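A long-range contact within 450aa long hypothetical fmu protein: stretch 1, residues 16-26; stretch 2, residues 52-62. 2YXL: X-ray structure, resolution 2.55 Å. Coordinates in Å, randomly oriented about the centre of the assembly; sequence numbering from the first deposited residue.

Stretch 1 16-26: RAIIEAIRLGE
Stretch 2, residues 52-62: VLTMIFYDIMK

Ile18 and Ile22, one helical turn apart on stretch 1, form the apolar centre of the contact; the other stretch covers 74 and 81 Å² of them, out of 412 Å² buried in total, both sides summed. Ile22 has its CA-to-CB bond sideways, but chi1 -66° (m) and chi2 -58° (m) bring its CD1 among three residues: 3.7 Å from Phe57 CD2, 3.8 Å from Ile60 CG2 and 3.9 Å from Met61 CE. Ile18 points toward stretch 2 with both chi angles off the wells (5°, 92°); its CG1 lies 3.8 Å from Leu53 CD2, and its CG2 4.2 Å from Ile56 CG2.

These contacts fit two helices, the one running from before Arg16 through Leu24 and the one that spans all of stretch 2, running in broadly the same direction at 37° (signed crossing -37°), with axes 10.2 Å apart at closest approach. The register is marked by Ile18 CA and Leu53 CA, 6.4 Å apart. Phi/psi values stay helical throughout, and i to i+4 bonds such as Ile22 N to Ile18 O (2.7 Å) and Phe57 N to Leu53 O (2.9 Å) hold each backbone.

Small residues accommodate larger partners. Ala17 CB meets Leu53 CD1 (m, t) at 3.8 Å, and Ala21 CB meets Phe57 CD2 at 3.8 Å. Phe57 starts sideways, but chi1 -180° (t) and chi2 -96° carry its ring inward. At Gly25, an ideal CB would lie 2.8 Å from Met61 CE, a clash; the bare Gly25 CA sits 4.2 Å from that methyl, which Met61 reaches through m, m, t.

The polar atoms in the contact belong to the backbone. Leu53 O lies 3.7 Å from Ile18 CG2, and Ala21 O lies at the Phe57 ring edge, 3.6 Å from Phe57 CE2, while accepting from Gly25 N (2.8 Å). No hydrogen bond crosses the contact. Arg16 and Arg23 remain outside it, partly exposed, and Glu20 OE1 is hydrogen-bonded elsewhere in the structure.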

# COMPACT_ATOMS: atom_id res chain seq x y z
N ARG A 16 8.08 23.63 1.32
CA ARG A 16 9.22 22.76 1.58
C ARG A 16 8.75 21.37 2.00
O ARG A 16 9.45 20.38 1.78
CB ARG A 16 10.13 23.36 2.65
CG ARG A 16 10.80 24.67 2.24
CD ARG A 16 11.80 25.14 3.29
NE ARG A 16 11.12 25.61 4.50
CZ ARG A 16 10.92 26.88 4.81
NH1 ARG A 16 11.34 27.85 4.01
NH2 ARG A 16 10.28 27.18 5.93
N ALA A 17 7.55 21.31 2.58
CA ALA A 17 6.98 20.06 3.09
C ALA A 17 6.61 19.05 2.00
O ALA A 17 7.03 17.89 2.08
CB ALA A 17 5.78 20.35 4.00
N ILE A 18 5.83 19.47 1.00
CA ILE A 18 5.42 18.53 -0.06
C ILE A 18 6.59 18.14 -0.95
O ILE A 18 6.65 17.01 -1.42
CB ILE A 18 4.28 19.03 -1.00
CG1 ILE A 18 3.88 20.47 -0.71
CG2 ILE A 18 3.10 18.04 -1.00
CD1 ILE A 18 4.64 21.45 -1.55
N ILE A 19 7.50 19.08 -1.19
CA ILE A 19 8.70 18.79 -1.97
C ILE A 19 9.49 17.67 -1.29
O ILE A 19 9.84 16.69 -1.94
CB ILE A 19 9.59 20.04 -2.20
CG1 ILE A 19 8.86 21.06 -3.08
CG2 ILE A 19 10.93 19.64 -2.84
CD1 ILE A 19 9.53 22.42 -3.16
N GLU A 20 9.74 17.81 0.01
CA GLU A 20 10.44 16.78 0.77
C GLU A 20 9.65 15.47 0.83
O GLU A 20 10.24 14.39 0.76
CB GLU A 20 10.84 17.28 2.16
CG GLU A 20 11.56 16.23 3.03
CD GLU A 20 12.82 16.74 3.71
OE1 GLU A 20 13.69 15.90 4.04
OE2 GLU A 20 12.97 17.97 3.92
N ALA A 21 8.33 15.57 0.94
CA ALA A 21 7.48 14.38 0.97
C ALA A 21 7.50 13.63 -0.36
O ALA A 21 7.55 12.40 -0.39
CB ALA A 21 6.04 14.74 1.36
N ILE A 22 7.45 14.39 -1.45
CA ILE A 22 7.49 13.82 -2.80
C ILE A 22 8.88 13.24 -3.09
O ILE A 22 8.99 12.16 -3.70
CB ILE A 22 7.06 14.87 -3.87
CG1 ILE A 22 5.58 15.25 -3.70
CG2 ILE A 22 7.32 14.38 -5.28
CD1 ILE A 22 4.58 14.08 -3.79
N ARG A 23 9.92 13.93 -2.65
CA ARG A 23 11.29 13.44 -2.80
C ARG A 23 11.50 12.16 -1.99
O ARG A 23 12.02 11.17 -2.53
CB ARG A 23 12.32 14.51 -2.39
CG ARG A 23 13.78 14.14 -2.68
CD ARG A 23 14.38 13.26 -1.59
NE ARG A 23 15.67 12.69 -1.97
CZ ARG A 23 15.82 11.58 -2.70
NH1 ARG A 23 14.77 10.91 -3.15
NH2 ARG A 23 17.04 11.16 -3.00
N LEU A 24 11.12 12.18 -0.72
CA LEU A 24 11.31 11.01 0.15
C LEU A 24 10.40 9.85 -0.23
O LEU A 24 10.73 8.69 0.02
CB LEU A 24 11.14 11.38 1.63
CG LEU A 24 12.18 12.27 2.30
CD1 LEU A 24 11.77 12.53 3.73
CD2 LEU A 24 13.59 11.69 2.24
N GLY A 25 9.25 10.17 -0.83
CA GLY A 25 8.29 9.16 -1.28
C GLY A 25 8.85 8.25 -2.36
O GLY A 25 8.31 7.18 -2.62
N GLU A 26 9.94 8.69 -2.99
CA GLU A 26 10.59 7.95 -4.04
C GLU A 26 11.47 6.84 -3.47
O GLU A 26 11.67 5.81 -4.11
CB GLU A 26 11.42 8.90 -4.90
CG GLU A 26 11.47 8.53 -6.37
CD GLU A 26 12.04 9.64 -7.22
OE1 GLU A 26 13.11 10.20 -6.87
OE2 GLU A 26 11.42 9.96 -8.26
N VAL A 52 -4.65 19.94 3.17
CA VAL A 52 -4.34 20.49 1.85
C VAL A 52 -3.08 19.85 1.23
O VAL A 52 -3.09 19.44 0.06
CB VAL A 52 -4.22 22.04 1.90
CG1 VAL A 52 -3.49 22.60 0.70
CG2 VAL A 52 -5.60 22.67 2.02
N LEU A 53 -2.02 19.75 2.02
CA LEU A 53 -0.76 19.18 1.55
C LEU A 53 -0.86 17.68 1.31
O LEU A 53 -0.22 17.15 0.40
CB LEU A 53 0.38 19.51 2.51
CG LEU A 53 0.79 20.97 2.71
CD1 LEU A 53 2.02 21.04 3.59
CD2 LEU A 53 1.02 21.71 1.40
N THR A 54 -1.66 16.99 2.13
CA THR A 54 -1.93 15.56 1.96
C THR A 54 -2.70 15.31 0.66
O THR A 54 -2.38 14.39 -0.09
CB THR A 54 -2.71 14.98 3.17
OG1 THR A 54 -1.89 15.07 4.34
CG2 THR A 54 -3.10 13.52 2.95
N MET A 55 -3.70 16.15 0.40
CA MET A 55 -4.47 16.10 -0.84
C MET A 55 -3.56 16.28 -2.06
O MET A 55 -3.67 15.53 -3.03
CB MET A 55 -5.60 17.14 -0.80
CG MET A 55 -6.47 17.21 -2.06
SD MET A 55 -5.74 18.21 -3.38
CE MET A 55 -5.95 19.88 -2.73
N ILE A 56 -2.67 17.26 -2.00
CA ILE A 56 -1.71 17.52 -3.08
C ILE A 56 -0.74 16.34 -3.25
O ILE A 56 -0.47 15.91 -4.38
CB ILE A 56 -0.94 18.85 -2.86
CG1 ILE A 56 -1.90 20.05 -2.97
CG2 ILE A 56 0.22 19.00 -3.87
CD1 ILE A 56 -1.28 21.39 -2.59
N PHE A 57 -0.26 15.81 -2.13
CA PHE A 57 0.62 14.65 -2.10
C PHE A 57 0.05 13.49 -2.92
O PHE A 57 0.71 12.98 -3.83
CB PHE A 57 0.88 14.21 -0.65
CG PHE A 57 1.78 13.02 -0.52
CD1 PHE A 57 1.25 11.74 -0.38
CD2 PHE A 57 3.17 13.17 -0.51
CE1 PHE A 57 2.08 10.63 -0.25
CE2 PHE A 57 4.01 12.07 -0.38
CZ PHE A 57 3.47 10.79 -0.24
N TYR A 58 -1.18 13.09 -2.62
CA TYR A 58 -1.83 11.99 -3.33
C TYR A 58 -2.23 12.34 -4.76
O TYR A 58 -2.30 11.45 -5.61
CB TYR A 58 -3.04 11.45 -2.55
CG TYR A 58 -2.66 10.66 -1.32
CD1 TYR A 58 -3.05 11.08 -0.05
CD2 TYR A 58 -1.89 9.50 -1.43
CE1 TYR A 58 -2.70 10.36 1.08
CE2 TYR A 58 -1.53 8.77 -0.30
CZ TYR A 58 -1.94 9.20 0.96
OH TYR A 58 -1.60 8.49 2.08
N ASP A 59 -2.49 13.61 -5.03
CA ASP A 59 -2.77 14.06 -6.39
C ASP A 59 -1.54 13.89 -7.28
O ASP A 59 -1.65 13.47 -8.43
CB ASP A 59 -3.23 15.53 -6.38
CG ASP A 59 -3.94 15.92 -7.66
OD1 ASP A 59 -4.93 15.26 -8.04
OD2 ASP A 59 -3.52 16.92 -8.29
N ILE A 60 -0.36 14.20 -6.73
CA ILE A 60 0.90 14.02 -7.44
C ILE A 60 1.20 12.53 -7.67
O ILE A 60 1.53 12.12 -8.78
CB ILE A 60 2.10 14.72 -6.72
CG1 ILE A 60 1.90 16.24 -6.68
CG2 ILE A 60 3.42 14.37 -7.40
CD1 ILE A 60 2.78 16.97 -5.69
N MET A 61 1.07 11.73 -6.61
CA MET A 61 1.29 10.29 -6.70
C MET A 61 0.38 9.66 -7.75
O MET A 61 0.84 8.89 -8.59
CB MET A 61 1.08 9.61 -5.34
CG MET A 61 2.13 9.97 -4.28
SD MET A 61 3.81 9.75 -4.89
CE MET A 61 4.78 10.17 -3.45
N LYS A 62 -0.90 10.03 -7.71
CA LYS A 62 -1.91 9.51 -8.63
C LYS A 62 -1.63 9.84 -10.10
O LYS A 62 -1.83 9.01 -10.98
CB LYS A 62 -3.29 10.02 -8.20
CG LYS A 62 -4.48 9.47 -8.96
CD LYS A 62 -5.78 9.68 -8.19
CE LYS A 62 -6.09 11.16 -7.95
NZ LYS A 62 -7.31 11.35 -7.10